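Local coordinates for protein 5-ketofructose reductase (Gluconobacter sp., PDB 7COK) that probably catalyses the NAD(P)H-dependent reduction of 5-ketofructose to fructose, as a member of the shikimate dehydrogenase family, at residues A[12-17]-A[51-56]; A[56-61]-A[100-105]. All blocks are in the same frame, centred on the assembly; numbering follows the deposited sequence.

Contact 1: residues A[12-17]-A[51-56]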
loop_
_atom_site.group_PDB
_atom_site.type_symbol
_atom_site.label_atom_id
_atom_site.label_comp_id
_atom_site.label_asym_id
_atom_site.label_seq_id
_atom_site.Cartn_x
_atom_site.Cartn_y
_atom_site.Cartn_z
ATOM N N GLY A 12 -0.295 5.852 4.249
ATOM C CA GLY A 12 -1.057 6.231 3.070
ATOM C C GLY A 12 -2.156 7.202 3.401
ATOM O O GLY A 12 -2.051 7.938 4.386
ATOM N N SER A 13 -3.217 7.162 2.594
ATOM C CA SER A 13 -4.296 8.142 2.679
ATOM C C SER A 13 -5.641 7.554 2.309
ATOM O O SER A 13 -5.723 6.683 1.445
ATOM C CB SER A 13 -3.974 9.314 1.745
ATOM O OG SER A 13 -5.058 10.222 1.595
ATOM N N PHE A 14 -6.687 8.030 2.998
ATOM C CA PHE A 14 -8.065 7.690 2.663
ATOM C C PHE A 14 -8.762 8.994 2.298
ATOM O O PHE A 14 -8.755 9.966 3.062
ATOM C CB PHE A 14 -8.779 7.054 3.857
ATOM C CG PHE A 14 -8.096 5.848 4.423
ATOM C CD1 PHE A 14 -7.411 4.916 3.595
ATOM C CD2 PHE A 14 -8.178 5.580 5.803
ATOM C CE1 PHE A 14 -6.806 3.788 4.148
ATOM C CE2 PHE A 14 -7.562 4.446 6.348
ATOM C CZ PHE A 14 -6.883 3.554 5.536
ATOM N N SER A 15 -9.348 9.028 1.104
ATOM C CA SER A 15 -10.080 10.205 0.638
ATOM C C SER A 15 -10.864 9.801 -0.597
ATOM O O SER A 15 -10.603 8.754 -1.179
ATOM C CB SER A 15 -9.118 11.353 0.299
ATOM O OG SER A 15 -8.373 11.080 -0.861
ATOM N N THR A 16 -11.820 10.633 -0.990
ATOM C CA THR A 16 -12.434 10.498 -2.306
ATOM C C THR A 16 -12.918 11.858 -2.803
ATOM O O THR A 16 -13.581 12.575 -2.039
ATOM C CB THR A 16 -13.562 9.421 -2.365
ATOM O OG1 THR A 16 -13.925 9.193 -3.728
ATOM C CG2 THR A 16 -14.817 9.777 -1.567
ATOM N N PRO A 17 -12.578 12.242 -4.042
ATOM C CA PRO A 17 -11.660 11.535 -4.953
ATOM C C PRO A 17 -10.198 11.726 -4.528
ATOM O O PRO A 17 -9.895 12.646 -3.783
ATOM C CB PRO A 17 -11.917 12.232 -6.296
ATOM C CG PRO A 17 -12.360 13.610 -5.922
ATOM C CD PRO A 17 -13.170 13.442 -4.673
ATOM N N ALA A 51 -14.860 3.058 7.842
ATOM C CA ALA A 51 -14.678 2.206 9.008
ATOM C C ALA A 51 -13.808 0.983 8.697
ATOM O O ALA A 51 -12.840 0.723 9.395
ATOM C CB ALA A 51 -16.030 1.791 9.591
ATOM N N ASP A 52 -14.096 0.314 7.590
ATOM C CA ASP A 52 -13.340 -0.871 7.184
ATOM C C ASP A 52 -11.933 -0.521 6.711
ATOM O O ASP A 52 -11.008 -1.327 6.883
ATOM C CB ASP A 52 -14.089 -1.648 6.099
ATOM C CG ASP A 52 -15.265 -2.446 6.646
ATOM O OD1 ASP A 52 -15.467 -2.526 7.867
ATOM O OD2 ASP A 52 -15.986 -3.019 5.816
ATOM N N ALA A 53 -11.757 0.652 6.105
ATOM C CA ALA A 53 -10.421 1.060 5.700
ATOM C C ALA A 53 -9.537 1.308 6.901
ATOM O O ALA A 53 -8.356 0.933 6.890
ATOM C CB ALA A 53 -10.459 2.296 4.800
ATOM N N VAL A 54 -10.074 1.980 7.920
ATOM C CA VAL A 54 -9.335 2.232 9.141
ATOM C C VAL A 54 -8.935 0.931 9.847
ATOM O O VAL A 54 -7.747 0.726 10.144
ATOM C CB VAL A 54 -10.145 3.185 10.048
ATOM C CG1 VAL A 54 -9.595 3.253 11.447
ATOM C CG2 VAL A 54 -10.161 4.574 9.438
ATOM N N LYS A 55 -9.894 0.010 10.011
ATOM C CA LYS A 55 -9.609 -1.296 10.580
ATOM C C LYS A 55 -8.638 -2.055 9.686
ATOM O O LYS A 55 -7.834 -2.829 10.185
ATOM C CB LYS A 55 -10.896 -2.112 10.762
ATOM C CG LYS A 55 -11.595 -1.955 12.100
ATOM C CD LYS A 55 -12.480 -3.191 12.289
ATOM C CE LYS A 55 -13.544 -3.028 13.361
ATOM N NZ LYS A 55 -14.810 -2.423 12.843
ATOM N N GLY A 56 -8.723 -1.823 8.366
ATOM C CA GLY A 56 -7.840 -2.469 7.381
ATOM C C GLY A 56 -6.389 -2.044 7.525
ATOM O O GLY A 56 -5.505 -2.887 7.547
#
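Phe14, on strand 9-15, turns the face of its ring to Ala53 of helix 50-59, a helix-on-sheet contact in the mixed α/β domain that corresponds to the substrate-binding domain of shikimate dehydrogenases. The methyl of Ala53 sits almost exactly above the ring: CB lies 3.8 Å from the centroid of the Phe14 ring, and the line joining them leans only 9° from the ring normal. This is a CH-pi contact over the face, centred but leaning slightly to the outer end: CB of Ala53 is 4.2 Å from CD1 of Phe14 and 3.9 Å from CE2, across the ring. The ring reaches the helix because CG stands anti to the carbonyl carbon of Phe14 (chi1 -56°), on a bond from CA to CB that already points at the helix.

The outer end of the ring meets the next residue as well. CE2 of Phe14 is 4.0 Å from CG2 of Val54, the branch of that valine lying beside its own backbone N, while the backbone N of Val54 approaches the ring obliquely. Side chains from other parts of the fold complete the surroundings: the ring of Phe65 meets that of Phe14 with the planes about 35° apart, Cys43 of strand 38-44 touches it, and Met60 of the second subunit packs on it. Replacing Phe14 by an alanine is likely to open a gap beneath the Ala53 methyl, strip CG2 of Val54 of its neighbour and leave Phe65 and the second subunit's Met60 without a shared partner. All three residues that touch are buried, and the nearest approach is that of the ring carbon CZ of Phe14 to the carbonyl O of Ala53, at 3.3 Å.

Contact 2: residues A[56-61]-A[100-105]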
loop_
_atom_site.group_PDB
_atom_site.type_symbol
_atom_site.label_atom_id
_atom_site.label_comp_id
_atom_site.label_asym_id
_atom_site.label_seq_id
_atom_site.Cartn_x
_atom_site.Cartn_y
_atom_site.Cartn_z
ATOM N N GLY A 56 -8.723 -1.823 8.366
ATOM C CA GLY A 56 -7.840 -2.469 7.381
ATOM C C GLY A 56 -6.389 -2.044 7.525
ATOM O O GLY A 56 -5.505 -2.887 7.547
ATOM N N ALA A 57 -6.153 -0.736 7.667
ATOM C CA ALA A 57 -4.787 -0.277 7.891
ATOM C C ALA A 57 -4.199 -0.844 9.182
ATOM O O ALA A 57 -3.038 -1.187 9.242
ATOM C CB ALA A 57 -4.721 1.227 7.889
ATOM N N LYS A 58 -5.017 -0.976 10.213
ATOM C CA LYS A 58 -4.556 -1.608 11.453
ATOM C C LYS A 58 -4.166 -3.080 11.227
ATOM O O LYS A 58 -3.105 -3.541 11.660
ATOM C CB LYS A 58 -5.664 -1.505 12.483
ATOM C CG LYS A 58 -5.282 -1.963 13.878
ATOM C CD LYS A 58 -6.521 -2.008 14.765
ATOM C CE LYS A 58 -7.170 -0.639 14.981
ATOM N NZ LYS A 58 -8.318 -0.331 14.065
ATOM N N ALA A 59 -5.027 -3.811 10.533
ATOM C CA ALA A 59 -4.802 -5.243 10.291
ATOM C C ALA A 59 -3.611 -5.509 9.365
ATOM O O ALA A 59 -2.928 -6.521 9.492
ATOM C CB ALA A 59 -6.065 -5.862 9.732
ATOM N N MET A 60 -3.362 -4.568 8.458
ATOM C CA MET A 60 -2.237 -4.630 7.526
ATOM C C MET A 60 -1.002 -4.035 8.146
ATOM O O MET A 60 0.038 -3.965 7.479
ATOM C CB MET A 60 -2.538 -3.899 6.222
ATOM C CG MET A 60 -3.657 -4.461 5.389
ATOM S SD MET A 60 -4.075 -3.337 4.058
ATOM C CE MET A 60 -5.609 -4.052 3.477
ATOM N N GLU A 61 -1.115 -3.563 9.397
ATOM C CA GLU A 61 0.031 -3.079 10.187
ATOM C C GLU A 61 0.717 -1.839 9.585
ATOM O O GLU A 61 1.931 -1.647 9.700
ATOM C CB GLU A 61 1.019 -4.227 10.497
ATOM C CG GLU A 61 0.278 -5.378 11.201
ATOM C CD GLU A 61 1.143 -6.385 11.935
ATOM O OE1 GLU A 61 2.385 -6.266 11.928
ATOM O OE2 GLU A 61 0.542 -7.305 12.545
ATOM N N GLY A 100 -1.373 -0.990 17.620
ATOM C CA GLY A 100 -2.795 -1.233 17.367
ATOM C C GLY A 100 -3.736 -0.087 17.736
ATOM O O GLY A 100 -4.923 -0.151 17.421
ATOM N N LYS A 101 -3.206 0.954 18.388
ATOM C CA LYS A 101 -4.002 2.101 18.848
ATOM C C LYS A 101 -4.019 3.206 17.804
ATOM O O LYS A 101 -2.983 3.546 17.247
ATOM C CB LYS A 101 -3.400 2.651 20.139
ATOM C CG LYS A 101 -4.400 3.129 21.172
ATOM C CD LYS A 101 -3.761 3.090 22.547
ATOM C CE LYS A 101 -4.795 3.005 23.663
ATOM N NZ LYS A 101 -5.382 4.336 23.977
ATOM N N LEU A 102 -5.195 3.773 17.562
ATOM C CA LEU A 102 -5.355 4.807 16.539
ATOM C C LEU A 102 -5.440 6.180 17.187
ATOM O O LEU A 102 -6.387 6.471 17.907
ATOM C CB LEU A 102 -6.592 4.551 15.679
ATOM C CG LEU A 102 -6.652 3.229 14.907
ATOM C CD1 LEU A 102 -8.085 2.751 14.759
ATOM C CD2 LEU A 102 -5.975 3.380 13.555
ATOM N N ILE A 103 -4.435 7.009 16.916
ATOM C CA ILE A 103 -4.264 8.318 17.546
ATOM C C ILE A 103 -4.439 9.396 16.478
ATOM O O ILE A 103 -3.668 9.450 15.521
ATOM C CB ILE A 103 -2.864 8.434 18.198
ATOM C CG1 ILE A 103 -2.626 7.248 19.133
ATOM C CG2 ILE A 103 -2.700 9.771 18.923
ATOM C CD1 ILE A 103 -1.186 6.787 19.175
ATOM N N GLY A 104 -5.462 10.229 16.644
ATOM C CA GLY A 104 -5.793 11.282 15.669
ATOM C C GLY A 104 -5.184 12.646 15.962
ATOM O O GLY A 104 -5.263 13.153 17.084
ATOM N N HIS A 105 -4.593 13.234 14.930
ATOM C CA HIS A 105 -3.987 14.572 14.997
ATOM C C HIS A 105 -4.569 15.428 13.904
ATOM O O HIS A 105 -5.053 14.935 12.890
ATOM C CB HIS A 105 -2.468 14.490 14.742
ATOM C CG HIS A 105 -1.724 13.630 15.714
ATOM N ND1 HIS A 105 -1.036 14.153 16.787
ATOM C CD2 HIS A 105 -1.550 12.287 15.764
ATOM C CE1 HIS A 105 -0.473 13.165 17.464
ATOM N NE2 HIS A 105 -0.765 12.022 16.867
#
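Lys58 carries most of the contact, laying its aliphatic chain past the carbonyl of Gly100 and ending against Leu102. Of the 144 Å² buried between 56-61 and 100-105, the lysine accounts for 76 Å², with Leu102 and Gly100 contributing 36 and 31 Å². Its extended first torsions (CG anti to the backbone N, chi1 -173°) carry the chain out toward Gly100, and the bends at chi3 (-64°) and chi4 bring CE and NZ to CD1 of Leu102. The successive carbons draw closer to one oxygen: CD of Lys58 is 3.6 Å from O of Gly100, and CE is 3.4 Å from it. These are carbon-to-oxygen approaches, so the glycine carbonyl meets the flank of the lysine, and the lysine's ammonium group lies farther along, beside the leucine.

At that end the two side chains cross at about a right angle. The CD1 methyl of Leu102 lies against the last two atoms of the lysine, 3.5 Å from CE of Lys58 and 3.2 Å from NZ, a close apolar neighbour for a charged group and no polar bond. Gly100 has a positive phi (82°), which by itself favours glycine, in the turn that leads into strand 101-105.

The helix ends just beyond Lys58 in a Schellman motif, where Glu61 takes a positive phi and its N bonds to O of Lys58 at 3.0 Å. Glu61 itself faces other partners, forming salt bridges with Arg7 and with Lys46 of the second subunit. Leu102 packs inward on Val95 and Ile97 of strand 94-98 and on Phe65 of strand 64-67, while its backbone pairs with Asp80 and Asp81. The contact therefore joins the C-terminal turn of helix 50-59 to the start of strand 101-105, which lies between strands 94-98 and 81-82 in the mixed sheet.

Contacts 1 and 2 both hold helix 50-59 against the same mixed sheet, share Gly56, and have centres 11 Å apart. Contact 1 is core: its touching residues are all buried, and an aromatic face meets a methyl. Contact 2 lies nearer the surface, with an exposed glycine and a partly exposed lysine whose aliphatic length does most of the packing, and only its leucine is buried. The two meet in an apolar layer under the helix, where CG1 of Val54 is 3.7 Å from CD1 of Leu102 and CZ of Phe14 is 4.0 Å from CB of Ala57. Both touch the second subunit, 12-17/51-56 by packing, partly of charged side chains, and 56-61 also through Glu61 with that subunit's Lys46.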